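PDB 3W5M: putative rhamnosidase from Streptomyces avermitilis, which releases terminal non-reducing alpha-L-rhamnose from citrus flavonoids such as naringin, rutin and hesperidin, and from the arabinogalactan-protein gum arabic. Local coordinates for residues 116-121 with 354-359. Numbering follows the deposited sequence.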
ATOM      1  N   SER A 116     -27.053  10.892   1.842  1.00 35.15           N
ATOM      2  CA  SER A 116     -28.066  11.927   1.713  1.00 35.28           C
ATOM      3  C   SER A 116     -27.564  13.311   2.129  1.00 34.27           C
ATOM      4  O   SER A 116     -28.190  14.320   1.813  1.00 33.13           O
ATOM      5  CB  SER A 116     -29.344  11.543   2.479  1.00 40.61           C
ATOM      6  OG  SER A 116     -29.045  11.172   3.819  1.00 47.84           O
ATOM      7  N   GLN A 117     -26.421  13.353   2.818  1.00 31.16           N
ATOM      8  CA  GLN A 117     -25.881  14.615   3.298  1.00 29.45           C
ATOM      9  C   GLN A 117     -24.992  15.299   2.260  1.00 27.95           C
ATOM     10  O   GLN A 117     -24.571  16.454   2.467  1.00 28.24           O
ATOM     11  CB  GLN A 117     -25.169  14.434   4.642  1.00 32.19           C
ATOM     12  CG  GLN A 117     -26.119  14.301   5.826  1.00 34.61           C
ATOM     13  CD  GLN A 117     -26.825  12.959   5.865  1.00 38.26           C
ATOM     14  OE1 GLN A 117     -27.955  12.832   5.403  1.00 44.60           O
ATOM     15  NE2 GLN A 117     -26.166  11.957   6.401  1.00 35.04           N
ATOM     16  N   TRP A 118     -24.752  14.617   1.135  1.00 24.69           N
ATOM     17  CA  TRP A 118     -24.047  15.211  -0.002  1.00 23.93           C
ATOM     18  C   TRP A 118     -25.049  15.825  -0.961  1.00 24.37           C
ATOM     19  O   TRP A 118     -26.061  15.196  -1.318  1.00 24.22           O
ATOM     20  CB  TRP A 118     -23.255  14.184  -0.795  1.00 23.34           C
ATOM     21  CG  TRP A 118     -22.079  13.585  -0.118  1.00 23.12           C
ATOM     22  CD1 TRP A 118     -22.063  12.468   0.694  1.00 24.29           C
ATOM     23  CD2 TRP A 118     -20.711  13.999  -0.264  1.00 22.98           C
ATOM     24  NE1 TRP A 118     -20.762  12.194   1.099  1.00 25.82           N
ATOM     25  CE2 TRP A 118     -19.917  13.118   0.521  1.00 23.36           C
ATOM     26  CE3 TRP A 118     -20.085  15.070  -0.931  1.00 21.46           C
ATOM     27  CZ2 TRP A 118     -18.532  13.256   0.630  1.00 23.69           C
ATOM     28  CZ3 TRP A 118     -18.687  15.200  -0.819  1.00 22.19           C
ATOM     29  CH2 TRP A 118     -17.934  14.297  -0.048  1.00 22.05           C
ATOM     30  N   SER A 119     -24.784  17.052  -1.396  1.00 22.56           N
ATOM     31  CA  SER A 119     -25.514  17.589  -2.528  1.00 24.51           C
ATOM     32  C   SER A 119     -24.585  17.857  -3.737  1.00 24.31           C
ATOM     33  O   SER A 119     -25.036  18.266  -4.815  1.00 24.34           O
ATOM     34  CB  SER A 119     -26.232  18.858  -2.112  1.00 26.32           C
ATOM     35  OG  SER A 119     -25.279  19.813  -1.697  1.00 27.00           O
ATOM     36  N   ALA A 120     -23.285  17.631  -3.543  1.00 23.49           N
ATOM     37  CA  ALA A 120     -22.298  17.787  -4.605  1.00 24.57           C
ATOM     38  C   ALA A 120     -22.584  16.829  -5.782  1.00 23.64           C
ATOM     39  O   ALA A 120     -23.228  15.797  -5.593  1.00 24.17           O
ATOM     40  CB  ALA A 120     -20.901  17.545  -4.031  1.00 24.55           C
ATOM     41  N   LYS A 121     -22.122  17.174  -6.983  1.00 23.42           N
ATOM     42  CA  LYS A 121     -22.187  16.288  -8.157  1.00 26.71           C
ATOM     43  C   LYS A 121     -20.801  15.831  -8.589  1.00 25.67           C
ATOM     44  O   LYS A 121     -19.819  16.600  -8.512  1.00 23.17           O
ATOM     45  CB  LYS A 121     -22.829  16.996  -9.361  1.00 29.57           C
ATOM     46  CG  LYS A 121     -24.062  17.842  -9.079  1.00 35.59           C
ATOM     47  CD  LYS A 121     -25.263  17.027  -8.664  1.00 40.26           C
ATOM     48  CE  LYS A 121     -26.531  17.853  -8.884  1.00 46.30           C
ATOM     49  NZ  LYS A 121     -27.591  17.509  -7.899  1.00 48.49           N
ATOM     50  N   VAL A 354     -16.319   4.166  -1.889  1.00 18.99           N
ATOM     51  CA  VAL A 354     -15.204   5.092  -2.040  1.00 18.51           C
ATOM     52  C   VAL A 354     -15.068   5.819  -0.695  1.00 18.70           C
ATOM     53  O   VAL A 354     -16.057   6.081  -0.020  1.00 19.63           O
ATOM     54  CB  VAL A 354     -15.389   6.050  -3.237  1.00 18.67           C
ATOM     55  CG1 VAL A 354     -16.515   7.045  -3.009  1.00 19.40           C
ATOM     56  CG2 VAL A 354     -14.058   6.758  -3.589  1.00 19.40           C
ATOM     57  N   GLN A 355     -13.843   6.153  -0.308  1.00 18.25           N
ATOM     58  CA  GLN A 355     -13.620   6.798   0.989  1.00 18.02           C
ATOM     59  C   GLN A 355     -13.492   8.309   0.765  1.00 17.31           C
ATOM     60  O   GLN A 355     -12.901   8.715  -0.216  1.00 19.27           O
ATOM     61  CB  GLN A 355     -12.364   6.228   1.658  1.00 19.42           C
ATOM     62  CG  GLN A 355     -12.524   4.757   1.994  1.00 21.19           C
ATOM     63  CD  GLN A 355     -11.569   4.256   3.064  1.00 23.89           C
ATOM     64  OE1 GLN A 355     -11.974   3.952   4.214  1.00 25.32           O
ATOM     65  NE2 GLN A 355     -10.321   4.169   2.703  1.00 22.05           N
ATOM     66  N   TYR A 356     -14.078   9.120   1.639  1.00 17.34           N
ATOM     67  CA  TYR A 356     -13.931  10.603   1.534  1.00 16.59           C
ATOM     68  C   TYR A 356     -13.107  11.150   2.704  1.00 17.26           C
ATOM     69  O   TYR A 356     -12.951  10.502   3.772  1.00 17.47           O
ATOM     70  CB  TYR A 356     -15.303  11.320   1.442  1.00 16.88           C
ATOM     71  CG  TYR A 356     -16.072  11.374   2.746  1.00 18.42           C
ATOM     72  CD1 TYR A 356     -15.816  12.375   3.703  1.00 19.36           C
ATOM     73  CD2 TYR A 356     -17.057  10.418   3.033  1.00 16.78           C
ATOM     74  CE1 TYR A 356     -16.514  12.425   4.904  1.00 20.41           C
ATOM     75  CE2 TYR A 356     -17.786  10.475   4.223  1.00 18.05           C
ATOM     76  CZ  TYR A 356     -17.511  11.469   5.152  1.00 20.58           C
ATOM     77  OH  TYR A 356     -18.178  11.527   6.353  1.00 21.60           O
ATOM     78  N   GLN A 357     -12.551  12.338   2.482  1.00 17.94           N
ATOM     79  CA  GLN A 357     -11.676  13.015   3.452  1.00 18.39           C
ATOM     80  C   GLN A 357     -12.365  14.279   3.932  1.00 17.99           C
ATOM     81  O   GLN A 357     -13.168  14.865   3.206  1.00 18.24           O
ATOM     82  CB  GLN A 357     -10.302  13.379   2.832  1.00 18.51           C
ATOM     83  CG  GLN A 357      -9.451  12.194   2.334  1.00 18.65           C
ATOM     84  CD  GLN A 357     -10.088  11.404   1.214  1.00 17.51           C
ATOM     85  OE1 GLN A 357     -10.386  11.950   0.140  1.00 18.11           O
ATOM     86  NE2 GLN A 357     -10.361  10.106   1.474  1.00 16.66           N
ATOM     87  N   THR A 358     -12.046  14.677   5.161  1.00 18.43           N
ATOM     88  CA  THR A 358     -12.605  15.885   5.779  1.00 19.87           C
ATOM     89  C   THR A 358     -11.442  16.801   6.177  1.00 18.90           C
ATOM     90  O   THR A 358     -10.495  16.348   6.835  1.00 19.18           O
ATOM     91  CB  THR A 358     -13.403  15.541   7.047  1.00 19.93           C
ATOM     92  OG1 THR A 358     -14.467  14.633   6.717  1.00 20.21           O
ATOM     93  CG2 THR A 358     -14.028  16.808   7.658  1.00 20.56           C
ATOM     94  N   TYR A 359     -11.529  18.070   5.772  1.00 19.22           N
ATOM     95  CA  TYR A 359     -10.476  19.040   6.072  1.00 20.45           C
ATOM     96  C   TYR A 359     -11.052  20.258   6.753  1.00 20.95           C
ATOM     97  O   TYR A 359     -12.124  20.723   6.390  1.00 19.33           O
ATOM     98  CB  TYR A 359      -9.732  19.471   4.797  1.00 20.32           C
ATOM     99  CG  TYR A 359      -9.199  18.330   3.965  1.00 21.32           C
ATOM    100  CD1 TYR A 359      -7.968  17.716   4.285  1.00 22.21           C
ATOM    101  CD2 TYR A 359      -9.914  17.856   2.844  1.00 20.95           C
ATOM    102  CE1 TYR A 359      -7.463  16.665   3.522  1.00 22.27           C
ATOM    103  CE2 TYR A 359      -9.404  16.795   2.077  1.00 24.44           C
ATOM    104  CZ  TYR A 359      -8.178  16.211   2.428  1.00 24.96           C
ATOM    105  OH  TYR A 359      -7.668  15.156   1.671  1.00 28.45           O
TER
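W118 and Y356 are the facing residues of 116-121, a 3-10 turn running into loop, and strand 354-359, with CA atoms 11.2 Å apart, so two aromatic side chains alone bridge the gap and no hydrogen bond crosses it. In both residues the bond from CA to CB is directed toward the other segment. The indole meets the phenol in a T-shaped (edge-to-face) pair: the planes stand at 85°, and the centroid of the six-membered indole ring lies 5.5 Å from that of the Y356 ring. W118 touches with one corner of its benzo edge, CZ2, which lies over the face of the tyrosine ring near its root, 3.8 Å from Y356 CG. The same carbon reaches Y356 CB at 3.9 Å, so the indole corner sits over the CB-CG end of the ring, off its centre. In Y356, chi1 (74°) sets CG between the backbone N and the carbonyl carbon, and chi2 (84°) turns a ring face toward W118. The strand belongs to a mixed sheet between strands 316-326 and 471-474, within the alpha-L-rhamnosidase N-terminal domain. Segment 116-121 lies in the connection from strand 106-110 of the N-terminal immunoglobulin-like domain to strand 123-124, the edge of an antiparallel sheet that also holds 303-311, 368-377 and 328-333; the two sheets form a beta-sandwich. Y322 and I472 from the neighbouring strands, with L400 and Q402 from 398-407, also pack against W118, seating the indole on the sheet. Q402 anchors the loop backbone on both sides of W118, bonding Q117 O through NE2 and S119 N through OE1. At the far end of the phenol, Y356 OH hydrogen-bonds D21 OD2 and L112 N, tying the phenol to the immunoglobulin-like domain and fixing the direction of the ring.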